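Local coordinates for protein prophenoloxidase b (Marsupenaeus japonicus, PDB 3WKY) that is a copper-containing proenzyme of the hemocyanin family whose active form probably oxidises phenols to quinones at a type 3 dicopper-oxygen centre, at residues W200-S205 with Y224-L229; E220-M225 with N355-G360; K150-A155 with I461-K466; P133-T136 with R141-P144; Q366-D369 with S375-S378. One frame throughout, in Å; residues are numbered along the deposited sequence.

Interaction 1 of 5, residues W200-S205 with Y224-L229; sequences WHWHLS and YMHHNL. With CUO (Cu2-o2 cluster), chain J.
One half of the type 3 copper centre is built here, where H203 and H226 from two antiparallel helices meet on the same copper ion, CU1 of the cluster. NE2 of H203 lies 2.3 Å from CU1 and NE2 of H226 lies 2.2 Å from it, and H199, one turn before H203, completes the three-histidine set. The two imidazoles meet rim to rim, planes at 51°, so that the metal, and not a stack, joins them. This use of histidines from a pair of antiparallel helices for each copper is the signature of the hemocyanin and tyrosinase fold. Next to the ligand pair, W202 packs between the helices; the axes of segments 200-205 and 224-229 approach to 12.3 Å. Its CG, held anti to the backbone N (chi1 -169°), brings the indole alongside M225, whose bent chain sets CE over the five-membered ring in a CH-pi contact, 3.5 Å from W202 CG, while SD makes a more distant Met-aromatic contact with the same ring. H226 turns its edge to the same indole, its CE1 4.2 Å from W202 CZ3 and the planes at 81°. With an alanine at W202, M225 CE and the edge of H226 would probably lose the surface they rest on, and F618 O its indole N-H donor. H226 ND1 bonds to F222 O, one turn earlier, which fixes the rotation of the ligand ring.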
# COMPACT_ATOMS: atom_id res chain seq x y z
N TRP A 200 4.35 36.56 17.58
CA TRP A 200 5.08 37.57 16.81
C TRP A 200 6.10 38.30 17.70
O TRP A 200 7.29 38.39 17.36
CB TRP A 200 4.05 38.54 16.22
CG TRP A 200 4.50 39.90 15.69
CD1 TRP A 200 4.67 41.05 16.43
CD2 TRP A 200 4.70 40.27 14.32
NE1 TRP A 200 5.01 42.10 15.59
CE2 TRP A 200 5.03 41.65 14.29
CE3 TRP A 200 4.65 39.57 13.10
CZ2 TRP A 200 5.31 42.33 13.11
CZ3 TRP A 200 4.94 40.25 11.91
CH2 TRP A 200 5.26 41.62 11.93
N HIS A 201 5.64 38.79 18.85
CA HIS A 201 6.54 39.48 19.77
C HIS A 201 7.70 38.62 20.22
O HIS A 201 8.86 39.08 20.28
CB HIS A 201 5.78 40.03 20.97
CG HIS A 201 5.10 41.33 20.67
ND1 HIS A 201 5.76 42.54 20.73
CD2 HIS A 201 3.83 41.62 20.30
CE1 HIS A 201 4.93 43.52 20.41
NE2 HIS A 201 3.75 42.98 20.14
N TRP A 202 7.41 37.36 20.54
CA TRP A 202 8.48 36.49 21.01
C TRP A 202 9.58 36.38 19.97
O TRP A 202 10.78 36.48 20.28
CB TRP A 202 7.97 35.09 21.43
CG TRP A 202 9.07 34.36 22.15
CD1 TRP A 202 9.30 34.34 23.51
CD2 TRP A 202 10.15 33.64 21.56
NE1 TRP A 202 10.44 33.62 23.79
CE2 TRP A 202 10.98 33.18 22.60
CE3 TRP A 202 10.49 33.32 20.23
CZ2 TRP A 202 12.13 32.42 22.36
CZ3 TRP A 202 11.64 32.57 20.00
CH2 TRP A 202 12.44 32.13 21.06
N HIS A 203 9.19 36.16 18.72
CA HIS A 203 10.19 35.95 17.69
C HIS A 203 10.89 37.22 17.25
O HIS A 203 11.96 37.15 16.66
CB HIS A 203 9.58 35.22 16.50
CG HIS A 203 9.44 33.76 16.74
ND1 HIS A 203 10.50 32.89 16.67
CD2 HIS A 203 8.36 33.01 17.09
CE1 HIS A 203 10.09 31.66 16.95
NE2 HIS A 203 8.80 31.72 17.21
N LEU A 204 10.28 38.36 17.52
CA LEU A 204 10.93 39.62 17.16
C LEU A 204 11.77 40.15 18.32
O LEU A 204 12.68 40.95 18.11
CB LEU A 204 9.90 40.63 16.64
CG LEU A 204 9.41 40.25 15.23
CD1 LEU A 204 8.27 41.14 14.78
CD2 LEU A 204 10.55 40.30 14.22
N SER A 205 11.46 39.68 19.53
CA SER A 205 12.31 39.95 20.69
C SER A 205 13.51 39.00 20.70
O SER A 205 14.61 39.38 21.10
CB SER A 205 11.51 39.77 21.98
OG SER A 205 12.29 40.11 23.11
N TYR A 224 11.93 26.80 26.06
CA TYR A 224 11.10 27.00 27.24
C TYR A 224 9.76 27.63 26.90
O TYR A 224 8.73 27.19 27.40
CB TYR A 224 11.84 27.86 28.27
CG TYR A 224 11.14 27.91 29.61
CD1 TYR A 224 10.89 26.74 30.33
CD2 TYR A 224 10.75 29.13 30.16
CE1 TYR A 224 10.27 26.79 31.59
CE2 TYR A 224 10.12 29.18 31.42
CZ TYR A 224 9.89 28.01 32.12
OH TYR A 224 9.27 28.06 33.36
N MET A 225 9.76 28.67 26.07
CA MET A 225 8.50 29.31 25.74
C MET A 225 7.62 28.31 25.00
O MET A 225 6.43 28.18 25.29
CB MET A 225 8.71 30.59 24.92
CG MET A 225 7.39 31.30 24.56
SD MET A 225 6.49 30.53 23.16
CE MET A 225 7.02 31.57 21.81
N HIS A 226 8.19 27.62 24.02
CA HIS A 226 7.38 26.68 23.24
C HIS A 226 6.91 25.48 24.03
O HIS A 226 5.82 24.96 23.78
CB HIS A 226 8.09 26.29 21.94
CG HIS A 226 8.22 27.43 21.00
ND1 HIS A 226 9.27 28.32 21.04
CD2 HIS A 226 7.39 27.87 20.02
CE1 HIS A 226 9.10 29.24 20.12
NE2 HIS A 226 7.96 29.00 19.49
N HIS A 227 7.72 25.05 25.00
CA HIS A 227 7.31 23.99 25.90
C HIS A 227 6.06 24.40 26.65
O HIS A 227 5.11 23.64 26.79
CB HIS A 227 8.39 23.66 26.92
CG HIS A 227 7.90 22.78 28.02
ND1 HIS A 227 7.59 21.45 27.82
CD2 HIS A 227 7.57 23.06 29.30
CE1 HIS A 227 7.12 20.94 28.94
NE2 HIS A 227 7.10 21.89 29.86
N ASN A 228 6.07 25.63 27.15
CA ASN A 228 4.93 26.15 27.89
C ASN A 228 3.71 26.36 27.00
O ASN A 228 2.58 26.10 27.41
CB ASN A 228 5.34 27.45 28.59
CG ASN A 228 6.00 27.19 29.92
OD1 ASN A 228 5.31 27.10 30.93
ND2 ASN A 228 7.33 27.03 29.92
N LEU A 229 3.95 26.80 25.77
CA LEU A 229 2.89 26.96 24.78
C LEU A 229 2.20 25.61 24.46
O LEU A 229 0.97 25.51 24.46
CB LEU A 229 3.48 27.60 23.52
CG LEU A 229 2.62 27.85 22.28
CD1 LEU A 229 1.32 28.57 22.64
CD2 LEU A 229 3.44 28.67 21.31
CU1 CUO J . 7.45 29.92 17.59
CU2 CUO J . 7.82 27.14 15.33
O1 CUO J . 8.37 28.85 16.18
O2 CUO J . 6.83 29.06 15.60

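Interaction 2 of 5, residues E220-M225 with N355-G360; sequences ELFYYM and NIHNLG. With CUO (Cu2-o2 cluster), chain J.
F222 and H357 both carry CG anti to the backbone N (chi1 172° and 152°), and these torsions send their rings at each other from opposite directions across the interior. Together they form a T-shaped, edge-to-face pair beside the second copper of the type 3 centre: F222 belongs to helix 218-239, and H357 to the first turn of helix 356-365, in the four-helix core that houses the metals. The leading edge of F222 points onto one face of the imidazole, with CZ above the centre of the ring and 3.7 Å from H357 ND1, while CE1 stands 3.8 Å from H357 CE1. The ring centroids are 4.8 Å apart and the planes meet at 67°, so the phenyl ring presses on one face of the histidine and leaves its coordinating edge to the metal. H361 and H397 supply the other two imidazoles on that copper. On the far side of the H357 ring from the metal, ND1 is hydrogen-bonded to the backbone oxygen of E343, so the imidazole is held at both nitrogens as well as over one face; this would be expected to limit its rotation and probably makes it a somewhat stronger donor to copper. F222 also packs against W202 and F404. The cluster oxygen O1 lies near the plane of the F222 ring, at its edge, and H357 NE2 meets CU2 at 2.1 Å.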
# COMPACT_ATOMS: atom_id res chain seq x y z
N GLU A 220 17.76 28.12 24.74
CA GLU A 220 17.01 27.54 25.84
C GLU A 220 15.64 28.22 25.98
O GLU A 220 14.64 27.56 26.30
CB GLU A 220 17.82 27.65 27.15
CG GLU A 220 17.07 27.11 28.34
CD GLU A 220 17.91 27.19 29.59
OE1 GLU A 220 19.01 27.78 29.51
OE2 GLU A 220 17.48 26.65 30.64
N LEU A 221 15.59 29.53 25.75
CA LEU A 221 14.32 30.24 25.84
C LEU A 221 13.38 29.81 24.72
O LEU A 221 12.17 29.75 24.92
CB LEU A 221 14.55 31.76 25.77
CG LEU A 221 13.40 32.65 26.23
CD1 LEU A 221 13.21 32.59 27.76
CD2 LEU A 221 13.64 34.10 25.79
N PHE A 222 13.95 29.53 23.54
CA PHE A 222 13.16 28.96 22.44
C PHE A 222 12.47 27.68 22.93
O PHE A 222 11.24 27.54 22.83
CB PHE A 222 14.04 28.69 21.23
CG PHE A 222 13.34 27.93 20.14
CD1 PHE A 222 12.37 28.54 19.38
CD2 PHE A 222 13.65 26.60 19.90
CE1 PHE A 222 11.70 27.84 18.37
CE2 PHE A 222 12.99 25.89 18.88
CZ PHE A 222 12.03 26.51 18.12
N TYR A 223 13.25 26.75 23.48
CA TYR A 223 12.68 25.56 24.10
C TYR A 223 11.61 25.90 25.13
O TYR A 223 10.51 25.35 25.09
CB TYR A 223 13.79 24.74 24.78
CG TYR A 223 13.30 23.98 25.99
CD1 TYR A 223 12.44 22.89 25.84
CD2 TYR A 223 13.70 24.34 27.28
CE1 TYR A 223 11.98 22.17 26.97
CE2 TYR A 223 13.25 23.64 28.39
CZ TYR A 223 12.40 22.56 28.23
OH TYR A 223 11.96 21.86 29.33
N TYR A 224 11.93 26.80 26.06
CA TYR A 224 11.10 27.00 27.24
C TYR A 224 9.76 27.63 26.90
O TYR A 224 8.73 27.19 27.40
CB TYR A 224 11.84 27.86 28.27
CG TYR A 224 11.14 27.91 29.61
CD1 TYR A 224 10.89 26.74 30.33
CD2 TYR A 224 10.75 29.13 30.16
CE1 TYR A 224 10.27 26.79 31.59
CE2 TYR A 224 10.12 29.18 31.42
CZ TYR A 224 9.89 28.01 32.12
OH TYR A 224 9.27 28.06 33.36
N MET A 225 9.76 28.67 26.07
CA MET A 225 8.50 29.31 25.74
C MET A 225 7.62 28.31 25.00
O MET A 225 6.43 28.18 25.29
CB MET A 225 8.71 30.59 24.92
CG MET A 225 7.39 31.30 24.56
SD MET A 225 6.49 30.53 23.16
CE MET A 225 7.02 31.57 21.81
N ASN A 355 18.75 23.13 9.90
CA ASN A 355 17.82 24.20 10.21
C ASN A 355 16.43 23.57 10.30
O ASN A 355 15.49 23.99 9.60
CB ASN A 355 17.87 25.25 9.09
CG ASN A 355 17.08 26.53 9.43
OD1 ASN A 355 16.84 26.83 10.59
ND2 ASN A 355 16.66 27.27 8.39
N ILE A 356 16.30 22.56 11.16
CA ILE A 356 15.12 21.69 11.17
C ILE A 356 13.82 22.42 11.46
O ILE A 356 12.86 22.33 10.71
CB ILE A 356 15.26 20.54 12.18
CG1 ILE A 356 16.37 19.57 11.73
CG2 ILE A 356 13.92 19.79 12.33
CD1 ILE A 356 16.88 18.68 12.90
N HIS A 357 13.77 23.13 12.58
CA HIS A 357 12.50 23.69 12.99
C HIS A 357 11.98 24.78 12.04
O HIS A 357 10.79 24.79 11.68
CB HIS A 357 12.56 24.22 14.43
CG HIS A 357 11.60 25.33 14.67
ND1 HIS A 357 11.94 26.66 14.47
CD2 HIS A 357 10.30 25.33 15.07
CE1 HIS A 357 10.89 27.42 14.72
NE2 HIS A 357 9.90 26.64 15.10
N ASN A 358 12.86 25.69 11.61
CA ASN A 358 12.43 26.76 10.70
C ASN A 358 11.95 26.20 9.37
O ASN A 358 10.90 26.61 8.84
CB ASN A 358 13.55 27.79 10.46
CG ASN A 358 13.83 28.65 11.68
OD1 ASN A 358 12.96 28.82 12.54
ND2 ASN A 358 15.04 29.20 11.77
N LEU A 359 12.74 25.29 8.80
CA LEU A 359 12.37 24.76 7.49
C LEU A 359 11.09 23.95 7.58
O LEU A 359 10.28 23.95 6.65
CB LEU A 359 13.51 23.96 6.86
CG LEU A 359 14.49 24.86 6.10
CD1 LEU A 359 15.80 24.14 5.82
CD2 LEU A 359 13.86 25.35 4.79
N GLY A 360 10.89 23.29 8.71
CA GLY A 360 9.67 22.52 8.92
C GLY A 360 8.44 23.39 8.80
O GLY A 360 7.43 22.96 8.25
CU1 CUO J . 7.45 29.92 17.59
CU2 CUO J . 7.82 27.14 15.33
O1 CUO J . 8.37 28.85 16.18
O2 CUO J . 6.83 29.06 15.60

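Interaction 3 of 5, residues K150-A155 with I461-K466; sequences KAKKLA and IDFRLK. With EDO (1,2-ethanediol), chain L.
A single phenylalanine carries nearly all of this contact: F463, on an irregular loop, lays its side chain against the small residues of a helix that lies more than 300 positions earlier in the chain. A151 and A155, one turn apart on helix 145-160, offer only methyl groups, and the aromatic side chain sits against both. A151 CB is 4.0 Å from F463 CE1, and A155 CB is 4.0 Å from F463 CB. The K152 side chain crosses that of F463 at about a right angle, its CG 3.9 Å from F463 CE1. F463 has CG anti to the carbonyl carbon (chi1 -73°), which tips the ring toward the helix, while CG2 of I461 covers one of its faces. The loop is stiffened by an Asx turn: D462 OD1 accepts the backbone N-H of R464 at 3.2 Å, from above the carboxylate plane, and R464 NH1 closes a salt bridge to D462 OD2 at 2.7 Å. An ethanediol, probably from the crystallisation liquor, takes the N-H of F463 through its O1 at 3.2 Å, in a nearly straight bond. The contact joins the copper-containing domain to the Ig-like domain. V473 of strand 472-481 touches both A151 and F463, and strand 165-169 packs through V168 on A151, so helix 145-160 lies against that edge of the sheet.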
# COMPACT_ATOMS: atom_id res chain seq x y z
N LYS A 150 -17.22 42.30 5.04
CA LYS A 150 -18.48 42.80 5.59
C LYS A 150 -18.29 44.20 6.18
O LYS A 150 -19.16 45.06 6.05
CB LYS A 150 -19.04 41.85 6.65
CG LYS A 150 -20.32 42.34 7.30
CD LYS A 150 -20.86 41.33 8.30
CE LYS A 150 -22.23 41.76 8.83
NZ LYS A 150 -22.87 40.72 9.69
N ALA A 151 -17.15 44.43 6.83
CA ALA A 151 -16.82 45.74 7.38
C ALA A 151 -16.69 46.84 6.31
O ALA A 151 -17.13 47.97 6.53
CB ALA A 151 -15.56 45.67 8.24
N LYS A 152 -16.08 46.51 5.17
CA LYS A 152 -15.92 47.47 4.07
C LYS A 152 -17.28 47.87 3.51
O LYS A 152 -17.50 49.02 3.14
CB LYS A 152 -15.02 46.90 2.97
CG LYS A 152 -13.62 46.61 3.46
CD LYS A 152 -12.67 46.17 2.36
CE LYS A 152 -11.23 46.35 2.85
NZ LYS A 152 -10.21 45.84 1.89
N LYS A 153 -18.17 46.89 3.46
CA LYS A 153 -19.55 47.10 3.04
C LYS A 153 -20.26 48.05 4.00
O LYS A 153 -20.83 49.06 3.59
CB LYS A 153 -20.26 45.75 3.01
CG LYS A 153 -21.55 45.71 2.24
CD LYS A 153 -22.01 44.26 2.14
CE LYS A 153 -23.25 44.10 1.28
NZ LYS A 153 -23.49 42.66 0.97
N LEU A 154 -20.21 47.71 5.29
CA LEU A 154 -20.84 48.50 6.34
C LEU A 154 -20.26 49.91 6.41
O LEU A 154 -20.98 50.87 6.70
CB LEU A 154 -20.70 47.79 7.69
CG LEU A 154 -21.84 46.87 8.14
CD1 LEU A 154 -22.29 45.95 7.03
CD2 LEU A 154 -21.42 46.07 9.36
N ALA A 155 -18.96 50.03 6.17
CA ALA A 155 -18.31 51.33 6.15
C ALA A 155 -18.86 52.20 5.02
O ALA A 155 -19.20 53.36 5.23
CB ALA A 155 -16.80 51.18 6.01
N ILE A 461 -6.50 49.71 8.82
CA ILE A 461 -7.14 49.72 7.52
C ILE A 461 -7.83 51.06 7.30
O ILE A 461 -8.58 51.53 8.16
CB ILE A 461 -8.22 48.63 7.43
CG1 ILE A 461 -7.59 47.24 7.55
CG2 ILE A 461 -8.99 48.75 6.12
CD1 ILE A 461 -8.62 46.13 7.75
N ASP A 462 -7.58 51.66 6.14
CA ASP A 462 -8.23 52.91 5.77
C ASP A 462 -9.58 52.63 5.12
O ASP A 462 -9.64 52.23 3.96
CB ASP A 462 -7.33 53.68 4.79
CG ASP A 462 -7.77 55.13 4.60
OD1 ASP A 462 -8.90 55.48 5.02
OD2 ASP A 462 -6.99 55.91 4.02
N PHE A 463 -10.65 52.83 5.87
CA PHE A 463 -11.99 52.52 5.37
C PHE A 463 -12.66 53.69 4.62
O PHE A 463 -13.80 53.56 4.17
CB PHE A 463 -12.90 52.06 6.50
CG PHE A 463 -12.60 50.67 7.01
CD1 PHE A 463 -13.13 49.55 6.38
CD2 PHE A 463 -11.81 50.49 8.14
CE1 PHE A 463 -12.87 48.27 6.86
CE2 PHE A 463 -11.55 49.21 8.62
CZ PHE A 463 -12.08 48.10 7.98
N ARG A 464 -11.96 54.81 4.48
CA ARG A 464 -12.49 55.96 3.75
C ARG A 464 -12.66 55.67 2.27
O ARG A 464 -11.82 55.02 1.64
CB ARG A 464 -11.57 57.18 3.91
CG ARG A 464 -11.52 57.77 5.31
CD ARG A 464 -10.09 58.11 5.71
NE ARG A 464 -9.57 59.32 5.09
CZ ARG A 464 -8.33 59.45 4.62
NH1 ARG A 464 -7.48 58.44 4.66
NH2 ARG A 464 -7.95 60.60 4.08
N LEU A 465 -13.76 56.16 1.70
CA LEU A 465 -13.94 56.14 0.25
C LEU A 465 -13.14 57.28 -0.36
O LEU A 465 -12.40 57.09 -1.33
CB LEU A 465 -15.42 56.27 -0.10
CG LEU A 465 -16.22 54.99 0.14
CD1 LEU A 465 -17.71 55.25 0.03
CD2 LEU A 465 -15.79 53.92 -0.85
N LYS A 466 -13.28 58.46 0.24
CA LYS A 466 -12.50 59.61 -0.17
C LYS A 466 -11.94 60.36 1.03
O LYS A 466 -12.37 60.15 2.16
CB LYS A 466 -13.33 60.54 -1.06
CG LYS A 466 -13.32 60.12 -2.52
CD LYS A 466 -14.38 60.85 -3.33
CE LYS A 466 -14.09 60.69 -4.80
NZ LYS A 466 -15.18 61.20 -5.68
C1 EDO L . -9.01 54.50 8.69
O1 EDO L . -10.43 54.23 8.76
C2 EDO L . -8.62 55.85 9.28
O2 EDO L . -9.03 56.90 8.40

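Interaction 4 of 5, residues P133-T136 with R141-P144; sequences PLPT and RFVP
Next to L134 and P135, which pack on F142, the carbonyl oxygen of P133 takes two bonds from T136: the hydroxyl OG1 of T136 donates to P133 O at 2.7 Å, in the carbonyl plane, and the backbone N of T136 donates at 3.1 Å. The two bonds probably help to fix the turn that carries L134 and P135, at the start of the short, weakly bonded helix 134-137. F142 has CG anti to the carbonyl carbon (chi1 -50°), and its ring reaches back over the chain to the preceding helix. P135 CG lies over one face, offset toward the rim, 4.0 Å from the F142 ring centroid and 15° off the normal, a CH-pi contact; the closest approach is that of P135 CA to F142 CE2, 3.6 Å. On the opposite face lies CB of R141, the residue just before, so the ring is sandwiched between aliphatic groups. L134 comes in at the rim instead, at about a right angle to F142, and its CD2 touches F142 CZ at 3.8 Å. In the fold this is the short connection from helix 134-137 to helix 145-160, within the copper-containing domain. S197 of helix 193-205 packs on L134, P135 and F142 alike, and W200 of the same helix touches L134, so the turn is fitted against the helix that also provides copper ligands. The guanidinium of R141 is drawn off to a salt bridge from NE to E385, and T136 O accepts a bond from S459 OG.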
# COMPACT_ATOMS: atom_id res chain seq x y z
N PRO A 133 -0.72 47.54 19.69
CA PRO A 133 -1.13 46.13 19.63
C PRO A 133 -1.16 45.69 18.18
O PRO A 133 -1.68 46.43 17.33
CB PRO A 133 -2.56 46.15 20.19
CG PRO A 133 -2.62 47.40 21.04
CD PRO A 133 -1.74 48.39 20.32
N LEU A 134 -0.62 44.52 17.89
CA LEU A 134 -0.56 44.08 16.50
C LEU A 134 -1.91 44.01 15.77
O LEU A 134 -1.99 44.36 14.60
CB LEU A 134 0.21 42.75 16.39
CG LEU A 134 0.59 42.29 14.98
CD1 LEU A 134 1.47 43.31 14.25
CD2 LEU A 134 1.32 40.95 15.10
N PRO A 135 -2.99 43.56 16.46
CA PRO A 135 -4.25 43.53 15.70
C PRO A 135 -4.77 44.90 15.27
O PRO A 135 -5.55 44.95 14.32
CB PRO A 135 -5.23 42.87 16.68
CG PRO A 135 -4.36 42.01 17.54
CD PRO A 135 -3.09 42.81 17.72
N THR A 136 -4.38 45.98 15.94
CA THR A 136 -4.81 47.32 15.52
C THR A 136 -4.03 47.80 14.31
O THR A 136 -4.43 48.76 13.65
CB THR A 136 -4.65 48.36 16.66
OG1 THR A 136 -3.25 48.59 16.88
CG2 THR A 136 -5.31 47.85 17.93
N ARG A 141 -4.72 39.91 9.74
CA ARG A 141 -4.05 38.69 10.21
C ARG A 141 -4.86 37.93 11.25
O ARG A 141 -4.52 36.78 11.55
CB ARG A 141 -2.66 39.00 10.79
CG ARG A 141 -1.67 39.62 9.80
CD ARG A 141 -1.25 38.67 8.67
NE ARG A 141 0.06 39.03 8.14
CZ ARG A 141 0.27 39.89 7.14
NH1 ARG A 141 -0.76 40.50 6.55
NH2 ARG A 141 1.50 40.14 6.73
N PHE A 142 -5.91 38.54 11.79
CA PHE A 142 -6.62 37.97 12.94
C PHE A 142 -8.12 37.83 12.71
O PHE A 142 -8.80 37.11 13.45
CB PHE A 142 -6.36 38.84 14.19
CG PHE A 142 -4.91 39.12 14.43
CD1 PHE A 142 -4.11 38.19 15.10
CD2 PHE A 142 -4.34 40.30 13.98
CE1 PHE A 142 -2.77 38.44 15.31
CE2 PHE A 142 -2.99 40.55 14.18
CZ PHE A 142 -2.21 39.62 14.86
N VAL A 143 -8.64 38.52 11.70
CA VAL A 143 -10.08 38.61 11.46
C VAL A 143 -10.39 37.96 10.11
O VAL A 143 -9.70 38.22 9.13
CB VAL A 143 -10.51 40.10 11.44
CG1 VAL A 143 -12.00 40.24 11.14
CG2 VAL A 143 -10.16 40.78 12.77
N PRO A 144 -11.43 37.10 10.06
CA PRO A 144 -11.69 36.34 8.83
C PRO A 144 -11.98 37.23 7.65
O PRO A 144 -12.54 38.32 7.80
CB PRO A 144 -12.94 35.53 9.17
CG PRO A 144 -12.95 35.45 10.67
CD PRO A 144 -12.35 36.73 11.14

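Interaction 5 of 5, residues Q366-D369 with S375-S378; sequences QSHD and STTS
From CB outward, H368 reaches across to 375-378, the other side of the loop, with CG placed between its backbone N and carbonyl carbon (chi1 62°), a crowded position that turns the ring toward T376. CD2 passes T376 OG1 at 3.6 Å, CE1 lies 3.1 Å from T377 O, and the tip, NE2, has two acceptors. It donates to T376 OG1 at 3.0 Å, which lies 25° out of the imidazole plane, and more weakly to T377 O at 2.8 Å, where the N-H...O angle is only 120°. T376 OG1 in turn donates to D369 OD2 at 3.0 Å, on the anti lone pair of that oxygen, so a chain of hydrogen bonds runs from the histidine through the hydroxyl to the carboxylate. A type I beta turn from Q366 to D369, directly after helix 356-365, brings H368 and D369 to the same side of the loop. A leucine in place of H368 would probably leave T376 OG1 without its N-H donor and loosen the hold of the turn on segment 375-378. D369 is gripped further: its OD1 takes the N-H of K373 and its OD2 that of H374, and a water bridges OD2 at 2.8 Å to the backbone N of T376. T377 O also accepts from S272 OG, and a second subunit lies against this loop, where F260 of that subunit packs on T376.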
# COMPACT_ATOMS: atom_id res chain seq x y z
N GLN A 366 4.06 25.19 2.75
CA GLN A 366 4.04 25.08 1.29
C GLN A 366 3.54 23.73 0.79
O GLN A 366 3.60 23.43 -0.41
CB GLN A 366 5.44 25.32 0.71
CG GLN A 366 6.02 26.70 1.00
CD GLN A 366 5.31 27.83 0.27
OE1 GLN A 366 4.35 27.61 -0.48
NE2 GLN A 366 5.78 29.05 0.48
N SER A 367 3.03 22.91 1.71
CA SER A 367 2.65 21.54 1.37
C SER A 367 1.46 21.39 0.41
O SER A 367 1.24 20.32 -0.16
CB SER A 367 2.45 20.70 2.65
OG SER A 367 1.39 21.21 3.44
N HIS A 368 0.70 22.47 0.22
CA HIS A 368 -0.39 22.48 -0.75
C HIS A 368 0.14 22.60 -2.17
O HIS A 368 -0.60 22.33 -3.13
CB HIS A 368 -1.30 23.68 -0.49
CG HIS A 368 -0.59 24.99 -0.64
ND1 HIS A 368 0.31 25.45 0.30
CD2 HIS A 368 -0.60 25.90 -1.64
CE1 HIS A 368 0.82 26.60 -0.11
NE2 HIS A 368 0.28 26.90 -1.28
N ASP A 369 1.39 23.03 -2.32
CA ASP A 369 2.01 23.24 -3.65
C ASP A 369 3.54 23.23 -3.51
O ASP A 369 4.21 24.24 -3.72
CB ASP A 369 1.49 24.57 -4.24
CG ASP A 369 2.04 24.88 -5.63
OD1 ASP A 369 2.47 23.96 -6.36
OD2 ASP A 369 2.05 26.07 -5.99
N SER A 375 1.63 28.69 -8.76
CA SER A 375 1.70 30.13 -8.51
C SER A 375 0.91 30.53 -7.28
O SER A 375 0.05 31.40 -7.34
CB SER A 375 1.20 30.92 -9.72
OG SER A 375 1.96 30.59 -10.85
N THR A 376 1.19 29.88 -6.16
CA THR A 376 0.39 30.12 -4.96
C THR A 376 1.14 30.82 -3.85
O THR A 376 2.37 30.90 -3.87
CB THR A 376 -0.10 28.81 -4.35
OG1 THR A 376 1.03 28.01 -4.00
CG2 THR A 376 -0.98 28.06 -5.34
N THR A 377 0.35 31.27 -2.87
CA THR A 377 0.80 31.87 -1.63
C THR A 377 1.21 30.80 -0.60
O THR A 377 0.96 29.62 -0.80
CB THR A 377 -0.34 32.75 -1.04
OG1 THR A 377 -1.56 31.99 -1.00
CG2 THR A 377 -0.59 33.98 -1.91
N SER A 378 1.84 31.20 0.49
CA SER A 378 2.17 30.26 1.57
C SER A 378 0.99 30.10 2.53
O SER A 378 0.09 30.95 2.57
CB SER A 378 3.40 30.73 2.33
OG SER A 378 3.53 30.06 3.58
O HOH W 1 3.63 28.33 -6.32

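In the fold
Interactions 1 and 2 share helix 218-239 and flank the dicopper cluster, one serving each copper; their centres lie 9 Å apart, and W202 CH2 packs on F222 CA at 3.5 Å, joining the two contacts directly. Interaction 4 adjoins interaction 1 through W200 CG and L134 CD2, 3.4 Å apart, although the side chain of L134 is about 13 Å from the cluster. Interaction 5 follows the helix that gives H357 to interaction 2, with nearest atoms about 7 Å away. Interaction 3 is remote, its centre about 34 Å from that of interaction 1, and closes the long chain loop within which interactions 1, 2 and 5 lie.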